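Local coordinates for designed helical repeat protein (Synthetic construct, PDB 5CWM) that has no known biological function and was computationally designed to fold into an all-helical repeat protein, as a test of how widely such folds can be built, at residues G115-A120 with E169-P174; V153-A158 with E208-E213; R179-V184 with E216-V221. One frame throughout, in Å; residues are numbered along the deposited sequence.

Contact 1: G115-A120 with E169-P174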
loop_
_atom_site.group_PDB
_atom_site.type_symbol
_atom_site.label_atom_id
_atom_site.label_comp_id
_atom_site.label_asym_id
_atom_site.label_seq_id
_atom_site.Cartn_x
_atom_site.Cartn_y
_atom_site.Cartn_z
ATOM N N GLY A 115 -3.943 10.868 16.650
ATOM C CA GLY A 115 -3.568 12.199 16.206
ATOM C C GLY A 115 -2.157 12.276 15.652
ATOM O O GLY A 115 -1.349 13.094 16.098
ATOM N N ASP A 116 -1.859 11.427 14.673
ATOM C CA ASP A 116 -0.531 11.375 14.070
ATOM C C ASP A 116 -0.613 11.561 12.555
ATOM O O ASP A 116 -0.775 10.591 11.816
ATOM C CB ASP A 116 0.159 10.050 14.408
ATOM C CG ASP A 116 1.668 10.119 14.258
ATOM O OD1 ASP A 116 2.154 10.882 13.395
ATOM O OD2 ASP A 116 2.370 9.406 15.004
ATOM N N PRO A 117 -0.505 12.817 12.093
ATOM C CA PRO A 117 -0.644 13.178 10.676
ATOM C C PRO A 117 0.399 12.524 9.768
ATOM O O PRO A 117 0.060 12.098 8.662
ATOM C CB PRO A 117 -0.472 14.702 10.685
ATOM C CG PRO A 117 0.290 14.994 11.930
ATOM C CD PRO A 117 -0.180 13.985 12.929
ATOM N N GLU A 118 1.643 12.449 10.231
ATOM C CA GLU A 118 2.728 11.885 9.434
ATOM C C GLU A 118 2.487 10.411 9.119
ATOM O O GLU A 118 2.606 9.983 7.968
ATOM C CB GLU A 118 4.070 12.050 10.156
ATOM C CG GLU A 118 4.507 13.497 10.362
ATOM C CD GLU A 118 3.815 14.162 11.537
ATOM O OE1 GLU A 118 3.187 13.445 12.344
ATOM O OE2 GLU A 118 3.898 15.403 11.651
ATOM N N VAL A 119 2.144 9.644 10.149
ATOM C CA VAL A 119 1.881 8.218 9.998
ATOM C C VAL A 119 0.683 7.974 9.082
ATOM O O VAL A 119 0.677 7.027 8.296
ATOM C CB VAL A 119 1.639 7.548 11.369
ATOM C CG1 VAL A 119 1.209 6.098 11.198
ATOM C CG2 VAL A 119 2.895 7.631 12.222
ATOM N N ALA A 120 -0.321 8.840 9.176
ATOM C CA ALA A 120 -1.490 8.753 8.307
ATOM C C ALA A 120 -1.104 9.011 6.853
ATOM O O ALA A 120 -1.545 8.303 5.941
ATOM C CB ALA A 120 -2.560 9.735 8.757
ATOM N N GLU A 169 -4.945 20.001 9.116
ATOM C CA GLU A 169 -5.482 21.333 9.368
ATOM C C GLU A 169 -6.140 21.399 10.743
ATOM O O GLU A 169 -6.369 22.484 11.278
ATOM C CB GLU A 169 -6.480 21.738 8.279
ATOM C CG GLU A 169 -7.783 20.960 8.293
ATOM C CD GLU A 169 -8.774 21.464 7.263
ATOM O OE1 GLU A 169 -8.449 22.435 6.548
ATOM O OE2 GLU A 169 -9.879 20.889 7.166
ATOM N N LYS A 170 -6.444 20.236 11.312
ATOM C CA LYS A 170 -6.962 20.174 12.674
ATOM C C LYS A 170 -5.844 20.407 13.683
ATOM O O LYS A 170 -6.034 21.101 14.682
ATOM C CB LYS A 170 -7.644 18.831 12.943
ATOM C CG LYS A 170 -9.116 18.793 12.562
ATOM C CD LYS A 170 -9.736 17.444 12.882
ATOM C CE LYS A 170 -11.215 17.420 12.529
ATOM N NZ LYS A 170 -11.850 16.117 12.874
ATOM N N GLN A 171 -4.678 19.824 13.420
ATOM C CA GLN A 171 -3.527 20.020 14.296
ATOM C C GLN A 171 -2.639 21.167 13.818
ATOM O O GLN A 171 -1.601 21.449 14.417
ATOM C CB GLN A 171 -2.708 18.734 14.406
ATOM C CG GLN A 171 -3.375 17.651 15.237
ATOM C CD GLN A 171 -2.446 16.494 15.537
ATOM O OE1 GLN A 171 -2.778 15.601 16.316
ATOM N NE2 GLN A 171 -1.269 16.505 14.921
ATOM N N GLY A 172 -3.053 21.824 12.740
ATOM C CA GLY A 172 -2.323 22.961 12.209
ATOM C C GLY A 172 -0.955 22.616 11.653
ATOM O O GLY A 172 0.051 23.204 12.048
ATOM N N ASP A 173 -0.916 21.658 10.731
ATOM C CA ASP A 173 0.332 21.269 10.082
ATOM C C ASP A 173 0.208 21.426 8.568
ATOM O O ASP A 173 -0.149 20.477 7.869
ATOM C CB ASP A 173 0.703 19.828 10.444
ATOM C CG ASP A 173 2.172 19.521 10.203
ATOM O OD1 ASP A 173 2.786 20.157 9.321
ATOM O OD2 ASP A 173 2.713 18.637 10.900
ATOM N N PRO A 174 0.501 22.635 8.061
ATOM C CA PRO A 174 0.382 22.978 6.639
ATOM C C PRO A 174 1.248 22.107 5.732
ATOM O O PRO A 174 0.858 21.828 4.597
ATOM C CB PRO A 174 0.851 24.438 6.591
ATOM C CG PRO A 174 0.645 24.949 7.975
ATOM C CD PRO A 174 0.939 23.786 8.868
#

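Contact 2: V153-A158 with E208-E213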
loop_
_atom_site.group_PDB
_atom_site.type_symbol
_atom_site.label_atom_id
_atom_site.label_comp_id
_atom_site.label_asym_id
_atom_site.label_seq_id
_atom_site.Cartn_x
_atom_site.Cartn_y
_atom_site.Cartn_z
ATOM N N VAL A 153 -8.718 1.116 -5.376
ATOM C CA VAL A 153 -7.797 1.380 -4.275
ATOM C C VAL A 153 -7.079 2.717 -4.459
ATOM O O VAL A 153 -6.891 3.466 -3.501
ATOM C CB VAL A 153 -6.761 0.242 -4.132
ATOM C CG1 VAL A 153 -5.614 0.655 -3.224
ATOM C CG2 VAL A 153 -7.433 -1.017 -3.606
ATOM N N ALA A 154 -6.687 3.009 -5.696
ATOM C CA ALA A 154 -6.064 4.287 -6.036
ATOM C C ALA A 154 -6.942 5.467 -5.622
ATOM O O ALA A 154 -6.555 6.284 -4.773
ATOM C CB ALA A 154 -5.764 4.350 -7.527
ATOM N N GLU A 155 -8.122 5.557 -6.233
ATOM C CA GLU A 155 -9.057 6.635 -5.924
ATOM C C GLU A 155 -9.407 6.664 -4.434
ATOM O O GLU A 155 -9.643 7.732 -3.864
ATOM C CB GLU A 155 -10.329 6.500 -6.764
ATOM C CG GLU A 155 -11.270 7.691 -6.654
ATOM C CD GLU A 155 -12.489 7.560 -7.544
ATOM O OE1 GLU A 155 -12.629 6.517 -8.217
ATOM O OE2 GLU A 155 -13.308 8.504 -7.572
ATOM N N GLU A 156 -9.431 5.490 -3.807
ATOM C CA GLU A 156 -9.682 5.397 -2.372
ATOM C C GLU A 156 -8.591 6.113 -1.582
ATOM O O GLU A 156 -8.881 6.861 -0.649
ATOM C CB GLU A 156 -9.775 3.936 -1.930
ATOM C CG GLU A 156 -9.999 3.758 -0.436
ATOM C CD GLU A 156 -10.069 2.301 -0.021
ATOM O OE1 GLU A 156 -9.857 1.424 -0.885
ATOM O OE2 GLU A 156 -10.335 2.033 1.169
ATOM N N ALA A 157 -7.339 5.875 -1.960
ATOM C CA ALA A 157 -6.203 6.538 -1.332
ATOM C C ALA A 157 -6.299 8.040 -1.541
ATOM O O ALA A 157 -6.097 8.828 -0.608
ATOM C CB ALA A 157 -4.895 6.007 -1.894
ATOM N N ALA A 158 -6.615 8.425 -2.775
ATOM C CA ALA A 158 -6.799 9.832 -3.110
ATOM C C ALA A 158 -7.843 10.471 -2.204
ATOM O O ALA A 158 -7.706 11.626 -1.803
ATOM C CB ALA A 158 -7.200 9.982 -4.569
ATOM N N GLU A 208 -10.450 12.495 -13.467
ATOM C CA GLU A 208 -11.167 13.767 -13.426
ATOM C C GLU A 208 -11.614 14.093 -12.003
ATOM O O GLU A 208 -11.415 15.213 -11.519
ATOM C CB GLU A 208 -12.375 13.738 -14.368
ATOM C CG GLU A 208 -12.012 13.616 -15.839
ATOM C CD GLU A 208 -13.229 13.548 -16.741
ATOM O OE1 GLU A 208 -14.359 13.706 -16.232
ATOM O OE2 GLU A 208 -13.054 13.338 -17.960
ATOM N N ARG A 209 -12.212 13.104 -11.339
ATOM C CA ARG A 209 -12.654 13.272 -9.956
ATOM C C ARG A 209 -11.493 13.675 -9.050
ATOM O O ARG A 209 -11.588 14.644 -8.290
ATOM C CB ARG A 209 -13.296 11.986 -9.427
ATOM C CG ARG A 209 -14.464 11.464 -10.249
ATOM C CD ARG A 209 -15.221 10.385 -9.485
ATOM N NE ARG A 209 -16.094 9.596 -10.350
ATOM C CZ ARG A 209 -15.805 8.373 -10.784
ATOM N NH1 ARG A 209 -14.666 7.796 -10.429
ATOM N NH2 ARG A 209 -16.656 7.726 -11.568
ATOM N N VAL A 210 -10.398 12.925 -9.139
ATOM C CA VAL A 210 -9.217 13.189 -8.323
ATOM C C VAL A 210 -8.649 14.581 -8.603
ATOM O O VAL A 210 -8.251 15.292 -7.679
ATOM C CB VAL A 210 -8.125 12.124 -8.557
ATOM C CG1 VAL A 210 -6.844 12.498 -7.831
ATOM C CG2 VAL A 210 -8.613 10.760 -8.097
ATOM N N ARG A 211 -8.628 14.974 -9.874
ATOM C CA ARG A 211 -8.145 16.300 -10.249
ATOM C C ARG A 211 -9.019 17.397 -9.653
ATOM O O ARG A 211 -8.511 18.426 -9.205
ATOM C CB ARG A 211 -8.079 16.450 -11.771
ATOM C CG ARG A 211 -6.857 15.803 -12.404
ATOM C CD ARG A 211 -6.638 16.304 -13.823
ATOM N NE ARG A 211 -7.766 16.001 -14.698
ATOM C CZ ARG A 211 -7.859 14.906 -15.446
ATOM N NH1 ARG A 211 -6.888 14.005 -15.429
ATOM N NH2 ARG A 211 -8.922 14.713 -16.215
ATOM N N GLU A 212 -10.331 17.178 -9.649
ATOM C CA GLU A 212 -11.248 18.116 -9.007
ATOM C C GLU A 212 -10.946 18.214 -7.512
ATOM O O GLU A 212 -10.889 19.313 -6.940
ATOM C CB GLU A 212 -12.701 17.690 -9.231
ATOM C CG GLU A 212 -13.730 18.588 -8.558
ATOM C CD GLU A 212 -13.826 19.959 -9.199
ATOM O OE1 GLU A 212 -13.378 20.114 -10.356
ATOM O OE2 GLU A 212 -14.352 20.886 -8.547
ATOM N N GLU A 213 -10.741 17.055 -6.890
ATOM C CA GLU A 213 -10.417 16.990 -5.469
ATOM C C GLU A 213 -9.158 17.787 -5.143
ATOM O O GLU A 213 -9.130 18.536 -4.171
ATOM C CB GLU A 213 -10.239 15.540 -5.018
ATOM C CG GLU A 213 -9.866 15.408 -3.551
ATOM C CD GLU A 213 -9.552 13.983 -3.148
ATOM O OE1 GLU A 213 -9.396 13.129 -4.045
ATOM O OE2 GLU A 213 -9.462 13.720 -1.930
#

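Contact 3: R179-V184 with E216-V221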
loop_
_atom_site.group_PDB
_atom_site.type_symbol
_atom_site.label_atom_id
_atom_site.label_comp_id
_atom_site.label_asym_id
_atom_site.label_seq_id
_atom_site.Cartn_x
_atom_site.Cartn_y
_atom_site.Cartn_z
ATOM N N ARG A 179 1.716 18.252 1.346
ATOM C CA ARG A 179 2.258 16.985 0.873
ATOM C C ARG A 179 1.127 16.015 0.547
ATOM O O ARG A 179 1.249 15.178 -0.348
ATOM C CB ARG A 179 3.204 16.382 1.914
ATOM C CG ARG A 179 3.848 15.071 1.491
ATOM C CD ARG A 179 4.606 15.216 0.182
ATOM N NE ARG A 179 5.194 13.952 -0.252
ATOM C CZ ARG A 179 4.572 13.064 -1.021
ATOM N NH1 ARG A 179 3.339 13.299 -1.447
ATOM N NH2 ARG A 179 5.185 11.939 -1.364
ATOM N N ALA A 180 0.020 16.138 1.273
ATOM C CA ALA A 180 -1.159 15.321 1.018
ATOM C C ALA A 180 -1.787 15.712 -0.313
ATOM O O ALA A 180 -2.277 14.858 -1.052
ATOM C CB ALA A 180 -2.166 15.458 2.149
ATOM N N VAL A 181 -1.770 17.006 -0.616
ATOM C CA VAL A 181 -2.235 17.485 -1.913
ATOM C C VAL A 181 -1.329 16.945 -3.017
ATOM O O VAL A 181 -1.803 16.527 -4.079
ATOM C CB VAL A 181 -2.274 19.024 -1.971
ATOM C CG1 VAL A 181 -2.608 19.501 -3.378
ATOM C CG2 VAL A 181 -3.283 19.562 -0.974
ATOM N N GLU A 182 -0.025 16.943 -2.751
ATOM C CA GLU A 182 0.944 16.363 -3.675
ATOM C C GLU A 182 0.660 14.878 -3.888
ATOM O O GLU A 182 0.907 14.330 -4.963
ATOM C CB GLU A 182 2.369 16.560 -3.154
ATOM C CG GLU A 182 2.819 18.011 -3.107
ATOM C CD GLU A 182 2.990 18.614 -4.488
ATOM O OE1 GLU A 182 3.264 17.853 -5.441
ATOM O OE2 GLU A 182 2.849 19.848 -4.622
ATOM N N LEU A 183 0.132 14.236 -2.853
ATOM C CA LEU A 183 -0.246 12.833 -2.926
ATOM C C LEU A 183 -1.475 12.672 -3.817
ATOM O O LEU A 183 -1.548 11.751 -4.636
ATOM C CB LEU A 183 -0.515 12.288 -1.521
ATOM C CG LEU A 183 -0.305 10.802 -1.229
ATOM C CD1 LEU A 183 -0.320 10.577 0.271
ATOM C CD2 LEU A 183 -1.366 9.953 -1.901
ATOM N N VAL A 184 -2.437 13.575 -3.652
ATOM C CA VAL A 184 -3.646 13.559 -4.467
ATOM C C VAL A 184 -3.303 13.725 -5.943
ATOM O O VAL A 184 -3.793 12.976 -6.791
ATOM C CB VAL A 184 -4.639 14.667 -4.054
ATOM C CG1 VAL A 184 -5.875 14.628 -4.939
ATOM C CG2 VAL A 184 -5.032 14.515 -2.597
ATOM N N GLU A 216 -9.774 21.487 -5.319
ATOM C CA GLU A 216 -10.394 22.018 -4.107
ATOM C C GLU A 216 -9.403 22.092 -2.941
ATOM O O GLU A 216 -9.308 23.108 -2.240
ATOM C CB GLU A 216 -11.598 21.163 -3.709
ATOM C CG GLU A 216 -12.666 21.051 -4.784
ATOM C CD GLU A 216 -13.761 20.067 -4.415
ATOM O OE1 GLU A 216 -13.666 19.451 -3.333
ATOM O OE2 GLU A 216 -14.712 19.908 -5.209
ATOM N N LEU A 217 -8.661 21.006 -2.751
ATOM C CA LEU A 217 -7.735 20.868 -1.634
ATOM C C LEU A 217 -6.598 21.880 -1.704
ATOM O O LEU A 217 -6.059 22.287 -0.675
ATOM C CB LEU A 217 -7.165 19.447 -1.589
ATOM C CG LEU A 217 -7.883 18.432 -0.693
ATOM C CD1 LEU A 217 -9.376 18.394 -0.970
ATOM C CD2 LEU A 217 -7.271 17.047 -0.856
ATOM N N GLN A 218 -6.233 22.281 -2.918
ATOM C CA GLN A 218 -5.233 23.325 -3.098
ATOM C C GLN A 218 -5.739 24.636 -2.506
ATOM O O GLN A 218 -5.010 25.345 -1.809
ATOM C CB GLN A 218 -4.894 23.503 -4.580
ATOM C CG GLN A 218 -3.913 24.631 -4.863
ATOM C CD GLN A 218 -2.544 24.385 -4.259
ATOM O OE1 GLN A 218 -2.129 23.241 -4.071
ATOM N NE2 GLN A 218 -1.833 25.463 -3.948
ATOM N N GLU A 219 -7.003 24.942 -2.784
ATOM C CA GLU A 219 -7.641 26.140 -2.258
ATOM C C GLU A 219 -7.810 26.052 -0.744
ATOM O O GLU A 219 -7.715 27.061 -0.043
ATOM C CB GLU A 219 -8.997 26.361 -2.929
ATOM C CG GLU A 219 -8.928 26.444 -4.444
ATOM C CD GLU A 219 -10.294 26.604 -5.082
ATOM O OE1 GLU A 219 -10.376 26.580 -6.327
ATOM O OE2 GLU A 219 -11.285 26.754 -4.337
ATOM N N ARG A 220 -8.060 24.844 -0.244
ATOM C CA ARG A 220 -8.194 24.642 1.199
ATOM C C ARG A 220 -6.871 24.874 1.928
ATOM O O ARG A 220 -6.829 25.562 2.950
ATOM C CB ARG A 220 -8.715 23.236 1.502
ATOM C CG ARG A 220 -10.112 22.970 0.971
ATOM C CD ARG A 220 -10.650 21.638 1.468
ATOM N NE ARG A 220 -10.829 21.626 2.918
ATOM C CZ ARG A 220 -11.318 20.597 3.602
ATOM N NH1 ARG A 220 -11.681 19.489 2.969
ATOM N NH2 ARG A 220 -11.446 20.674 4.919
ATOM N N VAL A 221 -5.797 24.292 1.402
ATOM C CA VAL A 221 -4.466 24.484 1.968
ATOM C C VAL A 221 -4.067 25.951 1.872
ATOM O O VAL A 221 -3.455 26.500 2.790
ATOM C CB VAL A 221 -3.413 23.608 1.258
ATOM C CG1 VAL A 221 -2.007 23.981 1.705
ATOM C CG2 VAL A 221 -3.681 22.143 1.532
#

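Contact 1: G115-A120 with E169-P174
Pro117 and Gln171 meet at about a right angle, where the start of helix 117-141 faces the turn after helix 144-170. Gln171 CG lies anti to the carbonyl carbon (chi1 -73°), and the chain beyond it is extended. This carries the amide group across to the proline ring and the Gly115 carbonyl. Gln171 CD lies 3.6 Å from Gly115 O. Which amide atom faces which neighbour is doubtful in the model.

Glu118 and Asp173 form the second meeting, also at about a right angle. The glutamate chain bends at chi2 (80°), and its carboxylate approaches that of Asp173. Glu118 OE2 is 3.5 Å from Asp173 OD2, and the two planes are turned 59° apart. Pro117 and Glu118 also touch Val176 of helix 174-198.

Two similar helix-to-helix turns thus lie side by side. Each has a positive-phi glycine, an N-cap aspartate and a proline: Gly115-Asp116-Pro117 and Gly172-Asp173-Pro174. Gly115 is the C-prime residue of the Schellman motif that ends helix 87-114. Asp116 OD1 accepts a weak bond from Val119 N.

The contact is small and lies at the surface. No clear hydrogen bond crosses it, and two like charges face each other, which would probably be mildly repulsive.

Contact 2: V153-A158 with E208-E213
Arg209, an exposed residue, meets Glu155 across two nearly parallel helix segments. The axes of 153-158 and 208-213 approach to 10.5 Å and run in the same direction, 10° apart. The Arg209 chain is extended from CG to NE and reaches toward Glu155. Arg209 NH1 donates to Glu155 OE2 at 3.2 Å, in a bent bond of a salt bridge. The bond meets the syn side of that oxygen, 21° out of the carboxylate plane. The carboxylate and guanidinium planes are nearly parallel, although the two side chains meet at a slant. Glu155 also bridges through OE1 to Arg206, its stronger partner. Its carboxylate is thus shared between two arginines, which would be expected to favour its charged form.

Val210 comes next. Its CG2, anti to its own carbonyl carbon, rests 3.9 Å from Ala158 CB. The same methyl is 4.3 Å from Glu155 CG, so it touches the stem of the glutamate as well.

Glu213 lies one turn further on. Its extended chain brings the carboxylate to Ala158, with OE1 3.9 Å from Ala158 CB.

Val153 and Ala157 turn instead to helix 117-141. Helix 174-198 packs against both segments: Ala158 touches Val187, and Val210 touches Val184, Ala188 and Leu191. Helices 144-170 and 201-226, two apart in chain order, thus lie side by side over it, as in stacked helical repeats.

Contact 3: R179-V184 with E216-V221
Val181 packs against Leu217 and Val221 in the tight part of this contact. Its CG2 methyl does most of the work. It is anti to the carbonyl carbon of Val181 and reaches between two residues one turn apart on the facing helix. Val181 CG2 is 3.6 Å from Val221 CG2, and these two valine side chains lie alongside one another, pointing in opposite directions. The same methyl is 3.9 Å from Leu217 CB. One turn further along helix 174-198, Val184 CG2 touches Leu217 CD2 at 3.8 Å, with the side chains crossing at about a right angle. Leu165 of helix 144-170 touches both Leu217 and Val221 on the buried part of the contact.

The other side is looser. Val181 CG1 meets Gln218 OE1 at 3.8 Å. Gln218 is exposed, and its chain bends at chi2 (64°), bringing the amide oxygen to Val181. No hydrogen bond crosses between the segments, so apolar contact carries the join.

The axes approach to 9.9 Å with their directions 172° apart. This is an antiparallel helical hairpin, since helices 174-198 and 201-226 follow each other through a short loop. Such hairpins, packed side by side, are the basic architecture of helical repeat proteins.

In the fold
From the N terminus, contact 1 comes first: 115-120 closes a loop through helices 117-141 and 144-170 to the turn at 169-174. Contact 2 begins inside that loop, at 153-158, and ends at 208-213, so the two cross. Contact 3 opens at 179-184, after contact 1 has closed, and ends at 216-221, beyond contact 2, which it also crosses. Contacts 1 and 3 are in series, yet a salt bridge from Glu169 OE2 to Arg220 NH2 joins them. Contacts 2 and 3 touch where Val184 packs on Val210 and Glu213. Together the three tie the last four helices into one C-terminal block.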